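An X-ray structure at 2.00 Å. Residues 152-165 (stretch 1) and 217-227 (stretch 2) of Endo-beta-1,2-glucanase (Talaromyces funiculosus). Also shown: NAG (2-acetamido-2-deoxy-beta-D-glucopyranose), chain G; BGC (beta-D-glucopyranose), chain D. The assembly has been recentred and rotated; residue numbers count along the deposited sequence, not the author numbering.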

# COMPACT_ATOMS: atom_id res chain seq x y z
N THR A 152 -12.23 5.97 -17.60
CA THR A 152 -13.28 4.98 -17.79
C THR A 152 -13.01 3.81 -16.85
O THR A 152 -11.86 3.52 -16.53
CB THR A 152 -13.35 4.51 -19.25
OG1 THR A 152 -12.09 3.94 -19.60
CG2 THR A 152 -13.69 5.64 -20.21
N PRO A 153 -14.05 3.08 -16.39
CA PRO A 153 -13.81 1.81 -15.73
C PRO A 153 -13.07 0.88 -16.70
O PRO A 153 -13.28 0.97 -17.91
CB PRO A 153 -15.22 1.29 -15.40
CG PRO A 153 -16.12 2.51 -15.49
CD PRO A 153 -15.48 3.42 -16.52
N THR A 154 -12.21 -0.00 -16.19
CA THR A 154 -11.72 -1.10 -17.02
C THR A 154 -12.94 -1.97 -17.34
O THR A 154 -13.96 -1.89 -16.65
CB THR A 154 -10.62 -1.91 -16.34
OG1 THR A 154 -11.16 -2.59 -15.21
CG2 THR A 154 -9.45 -1.05 -15.91
N TRP A 155 -12.85 -2.77 -18.41
CA TRP A 155 -13.96 -3.59 -18.88
C TRP A 155 -14.58 -4.38 -17.73
O TRP A 155 -15.79 -4.31 -17.51
CB TRP A 155 -13.51 -4.55 -19.98
CG TRP A 155 -14.56 -5.57 -20.31
CD1 TRP A 155 -14.55 -6.90 -20.01
CD2 TRP A 155 -15.82 -5.31 -20.97
NE1 TRP A 155 -15.70 -7.49 -20.46
CE2 TRP A 155 -16.49 -6.55 -21.06
CE3 TRP A 155 -16.43 -4.17 -21.49
CZ2 TRP A 155 -17.74 -6.67 -21.66
CZ3 TRP A 155 -17.67 -4.28 -22.08
CH2 TRP A 155 -18.31 -5.52 -22.17
N ASP A 156 -13.73 -5.11 -17.01
CA ASP A 156 -14.15 -6.00 -15.93
C ASP A 156 -14.83 -5.22 -14.79
O ASP A 156 -15.52 -5.82 -13.99
CB ASP A 156 -12.96 -6.78 -15.35
CG ASP A 156 -12.77 -8.17 -15.93
OD1 ASP A 156 -13.67 -8.63 -16.66
OD2 ASP A 156 -11.72 -8.77 -15.65
N TRP A 157 -14.60 -3.90 -14.70
CA TRP A 157 -15.03 -3.15 -13.53
C TRP A 157 -16.15 -2.15 -13.86
O TRP A 157 -16.54 -1.37 -13.00
CB TRP A 157 -13.82 -2.51 -12.85
CG TRP A 157 -13.05 -3.54 -12.07
CD1 TRP A 157 -12.07 -4.36 -12.55
CD2 TRP A 157 -13.27 -3.93 -10.71
NE1 TRP A 157 -11.63 -5.21 -11.57
CE2 TRP A 157 -12.35 -4.97 -10.42
CE3 TRP A 157 -14.13 -3.51 -9.69
CZ2 TRP A 157 -12.28 -5.58 -9.17
CZ3 TRP A 157 -14.05 -4.10 -8.45
CH2 TRP A 157 -13.14 -5.12 -8.20
N ASN A 158 -16.73 -2.24 -15.05
CA ASN A 158 -18.01 -1.59 -15.31
C ASN A 158 -19.00 -2.07 -14.24
O ASN A 158 -19.09 -3.25 -14.00
CB ASN A 158 -18.54 -1.86 -16.71
CG ASN A 158 -17.73 -1.13 -17.76
OD1 ASN A 158 -17.75 0.10 -17.81
ND2 ASN A 158 -16.98 -1.87 -18.56
N ASN A 159 -19.69 -1.13 -13.59
CA ASN A 159 -20.78 -1.43 -12.65
C ASN A 159 -20.31 -2.26 -11.45
O ASN A 159 -21.09 -2.97 -10.83
CB ASN A 159 -21.93 -2.12 -13.37
CG ASN A 159 -22.51 -1.25 -14.46
OD1 ASN A 159 -22.73 -0.06 -14.25
ND2 ASN A 159 -22.70 -1.83 -15.63
N ARG A 160 -19.02 -2.16 -11.09
CA ARG A 160 -18.47 -2.88 -9.95
C ARG A 160 -17.50 -1.94 -9.23
O ARG A 160 -16.72 -1.26 -9.91
CB ARG A 160 -17.71 -4.14 -10.40
CG ARG A 160 -18.56 -5.21 -11.07
CD ARG A 160 -17.73 -6.33 -11.67
NE ARG A 160 -17.12 -7.16 -10.64
CZ ARG A 160 -15.81 -7.32 -10.43
NH1 ARG A 160 -14.93 -6.82 -11.28
NH2 ARG A 160 -15.39 -7.98 -9.37
N VAL A 161 -17.56 -1.91 -7.88
CA VAL A 161 -16.69 -1.03 -7.12
C VAL A 161 -16.20 -1.74 -5.86
O VAL A 161 -16.99 -2.36 -5.13
CB VAL A 161 -17.38 0.32 -6.83
CG1 VAL A 161 -18.61 0.18 -5.94
CG2 VAL A 161 -16.41 1.33 -6.23
N PRO A 162 -14.88 -1.71 -5.58
CA PRO A 162 -14.30 -2.39 -4.43
C PRO A 162 -14.14 -1.46 -3.22
O PRO A 162 -13.60 -0.33 -3.36
CB PRO A 162 -12.93 -2.79 -4.99
CG PRO A 162 -12.52 -1.59 -5.83
CD PRO A 162 -13.83 -1.05 -6.39
N GLY A 163 -14.61 -1.92 -2.06
CA GLY A 163 -14.52 -1.16 -0.83
C GLY A 163 -13.07 -0.99 -0.36
O GLY A 163 -12.69 0.08 0.11
N LEU A 164 -12.27 -2.06 -0.49
CA LEU A 164 -10.93 -2.09 0.09
C LEU A 164 -10.08 -0.94 -0.47
O LEU A 164 -9.51 -0.15 0.29
CB LEU A 164 -10.29 -3.44 -0.18
CG LEU A 164 -8.94 -3.69 0.50
CD1 LEU A 164 -8.80 -5.16 0.88
CD2 LEU A 164 -7.78 -3.27 -0.40
N ASP A 165 -9.98 -0.87 -1.80
CA ASP A 165 -9.11 0.10 -2.46
C ASP A 165 -9.54 1.52 -2.08
O ASP A 165 -8.71 2.40 -1.91
CB ASP A 165 -9.14 -0.06 -3.98
CG ASP A 165 -8.84 -1.47 -4.43
OD1 ASP A 165 -9.70 -2.34 -4.19
OD2 ASP A 165 -7.77 -1.69 -5.02
N VAL A 217 -20.36 -5.80 5.06
CA VAL A 217 -19.90 -4.73 4.17
C VAL A 217 -19.40 -5.40 2.89
O VAL A 217 -18.54 -6.27 2.96
CB VAL A 217 -18.80 -3.89 4.84
CG1 VAL A 217 -18.21 -2.85 3.87
CG2 VAL A 217 -19.28 -3.21 6.11
N CYS A 218 -19.92 -5.00 1.71
CA CYS A 218 -19.51 -5.63 0.45
C CYS A 218 -18.01 -5.41 0.21
O CYS A 218 -17.52 -4.29 0.30
CB CYS A 218 -20.24 -5.09 -0.77
SG CYS A 218 -22.03 -4.90 -0.57
N ALA A 219 -17.30 -6.48 -0.15
CA ALA A 219 -15.95 -6.38 -0.70
C ALA A 219 -16.03 -5.71 -2.07
O ALA A 219 -15.23 -4.80 -2.40
CB ALA A 219 -15.30 -7.74 -0.76
N VAL A 220 -17.00 -6.16 -2.88
CA VAL A 220 -17.30 -5.56 -4.17
C VAL A 220 -18.81 -5.33 -4.26
O VAL A 220 -19.58 -6.24 -4.02
CB VAL A 220 -16.80 -6.43 -5.34
CG1 VAL A 220 -17.17 -5.84 -6.69
CG2 VAL A 220 -15.30 -6.68 -5.26
N THR A 221 -19.20 -4.10 -4.59
CA THR A 221 -20.59 -3.76 -4.81
C THR A 221 -20.87 -3.77 -6.32
O THR A 221 -20.12 -3.16 -7.10
CB THR A 221 -20.96 -2.42 -4.18
OG1 THR A 221 -20.96 -2.60 -2.76
CG2 THR A 221 -22.31 -1.91 -4.63
N ASP A 222 -21.93 -4.48 -6.70
CA ASP A 222 -22.49 -4.48 -8.04
C ASP A 222 -23.54 -3.37 -8.14
O ASP A 222 -24.44 -3.28 -7.29
CB ASP A 222 -23.08 -5.85 -8.38
CG ASP A 222 -22.03 -6.94 -8.46
OD1 ASP A 222 -20.87 -6.63 -8.80
OD2 ASP A 222 -22.36 -8.09 -8.16
N ILE A 223 -23.37 -2.52 -9.15
CA ILE A 223 -24.18 -1.35 -9.42
C ILE A 223 -25.10 -1.70 -10.60
O ILE A 223 -24.62 -2.21 -11.59
CB ILE A 223 -23.29 -0.14 -9.74
CG1 ILE A 223 -22.19 0.06 -8.69
CG2 ILE A 223 -24.13 1.12 -9.94
CD1 ILE A 223 -21.17 1.11 -9.07
N LYS A 224 -26.39 -1.42 -10.50
CA LYS A 224 -27.30 -1.71 -11.61
C LYS A 224 -26.79 -1.00 -12.87
O LYS A 224 -26.63 -1.62 -13.89
CB LYS A 224 -28.73 -1.27 -11.32
CG LYS A 224 -29.71 -1.57 -12.45
CD LYS A 224 -29.77 -3.04 -12.78
CE LYS A 224 -30.93 -3.42 -13.68
NZ LYS A 224 -32.16 -3.62 -12.88
N ASN A 225 -26.54 0.31 -12.77
CA ASN A 225 -26.10 1.08 -13.91
C ASN A 225 -25.32 2.32 -13.44
O ASN A 225 -25.90 3.27 -12.91
CB ASN A 225 -27.29 1.39 -14.83
CG ASN A 225 -26.89 2.06 -16.12
OD1 ASN A 225 -25.81 2.64 -16.22
ND2 ASN A 225 -27.76 1.99 -17.12
N GLN A 226 -24.01 2.29 -13.67
CA GLN A 226 -23.05 3.34 -13.29
C GLN A 226 -23.42 4.71 -13.89
O GLN A 226 -23.00 5.75 -13.38
CB GLN A 226 -21.64 2.93 -13.72
CG GLN A 226 -21.47 2.74 -15.23
CD GLN A 226 -20.22 1.97 -15.59
OE1 GLN A 226 -19.51 1.41 -14.75
NE2 GLN A 226 -19.94 1.92 -16.88
N SER A 227 -24.21 4.72 -14.98
CA SER A 227 -24.63 5.97 -15.61
C SER A 227 -25.75 6.64 -14.82
O SER A 227 -25.96 7.84 -14.99
CB SER A 227 -25.04 5.74 -17.05
OG SER A 227 -23.92 5.30 -17.80
C1 NAG G . -27.52 2.63 -18.40
C2 NAG G . -28.14 1.92 -19.60
C3 NAG G . -27.96 2.74 -20.88
C4 NAG G . -28.41 4.19 -20.69
C5 NAG G . -27.75 4.79 -19.46
C6 NAG G . -28.28 6.19 -19.18
C7 NAG G . -28.06 -0.52 -19.59
C8 NAG G . -27.20 -1.72 -19.85
N2 NAG G . -27.47 0.65 -19.81
O3 NAG G . -28.73 2.15 -21.92
O4 NAG G . -28.04 4.98 -21.82
O5 NAG G . -28.02 3.97 -18.32
O6 NAG G . -29.70 6.12 -19.07
O7 NAG G . -29.22 -0.60 -19.21
C2 BGC D . -7.37 -6.32 -3.90
C3 BGC D . -8.02 -5.10 -4.52
C4 BGC D . -9.22 -5.51 -5.36
C5 BGC D . -10.18 -6.31 -4.48
C6 BGC D . -11.42 -6.83 -5.16
C1 BGC D . -8.41 -7.12 -3.12
O2 BGC D . -6.37 -5.93 -2.96
O3 BGC D . -7.10 -4.39 -5.35
O4 BGC D . -9.87 -4.35 -5.86
O5 BGC D . -9.51 -7.44 -3.94
O6 BGC D . -11.04 -7.66 -6.23
O HOH W 1 -24.35 0.07 -17.54
O HOH W 2 -22.02 -5.29 -11.70
O HOH W 3 -12.71 -4.67 -1.74

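Stretch 2 enters at Val217 and Cys218, which hardly touch stretch 1, and the contact begins with backbone. Ala219 turns its CB away and offers its carbonyl: Gly163 N donates to Ala219 O at 3.0 Å, and a water bridges Ala219 O (2.6 Å) to Leu164 N (2.9 Å), so one oxygen serves two amides at the start of a helix. Glycine suits this spot, since a CB on Gly163 would sit a tight 3.3 Å from Cys218 O.

From Val220 to Ile223 the strand runs antiparallel to 160-162. Val220 faces Pro162 in a non-hydrogen-bonded pair, where a proline, lacking an amide hydrogen, costs no bond across the strands. Val220 CG2 packs 4.0 Å from Trp157 CH2 and also lies near the glucose. Thr221 and Val161 form the hydrogen-bonded pair, Thr221 N to Val161 O at 2.9 Å and Val161 N to Thr221 O at 3.0 Å; their beta-branched side chains share a face, with Val161 CG1 3.9 Å from Thr221 CB.

Asp222 lies opposite Arg160 on the other face, but the charges stay short of a salt bridge, Arg160 NE being 4.2 Å from Asp222 OD1. The arginine instead braces its own loop, NH1 donating to Asp156 O at 2.9 Å. Ile223 N closes the ladder on Asn159 O at 2.9 Å, while Ile223 CD1 reaches Val161 CG1 at 4.1 Å in a buried apolar patch.

Lys224 and Asn225 point away, Asn225 carrying the NAG on ND2. Gln226 then turns back toward the Trp157-Arg160 turn. Its N donates to Asn159 OD1 (2.7 Å), its OE1 accepts from Asn159 N (2.8 Å), and its NE2 donates to Asn158 OD1 (3.0 Å). Amide side chains suit this lock: each carries donor and acceptor, so a buried glutamine can satisfy both ends against the turn.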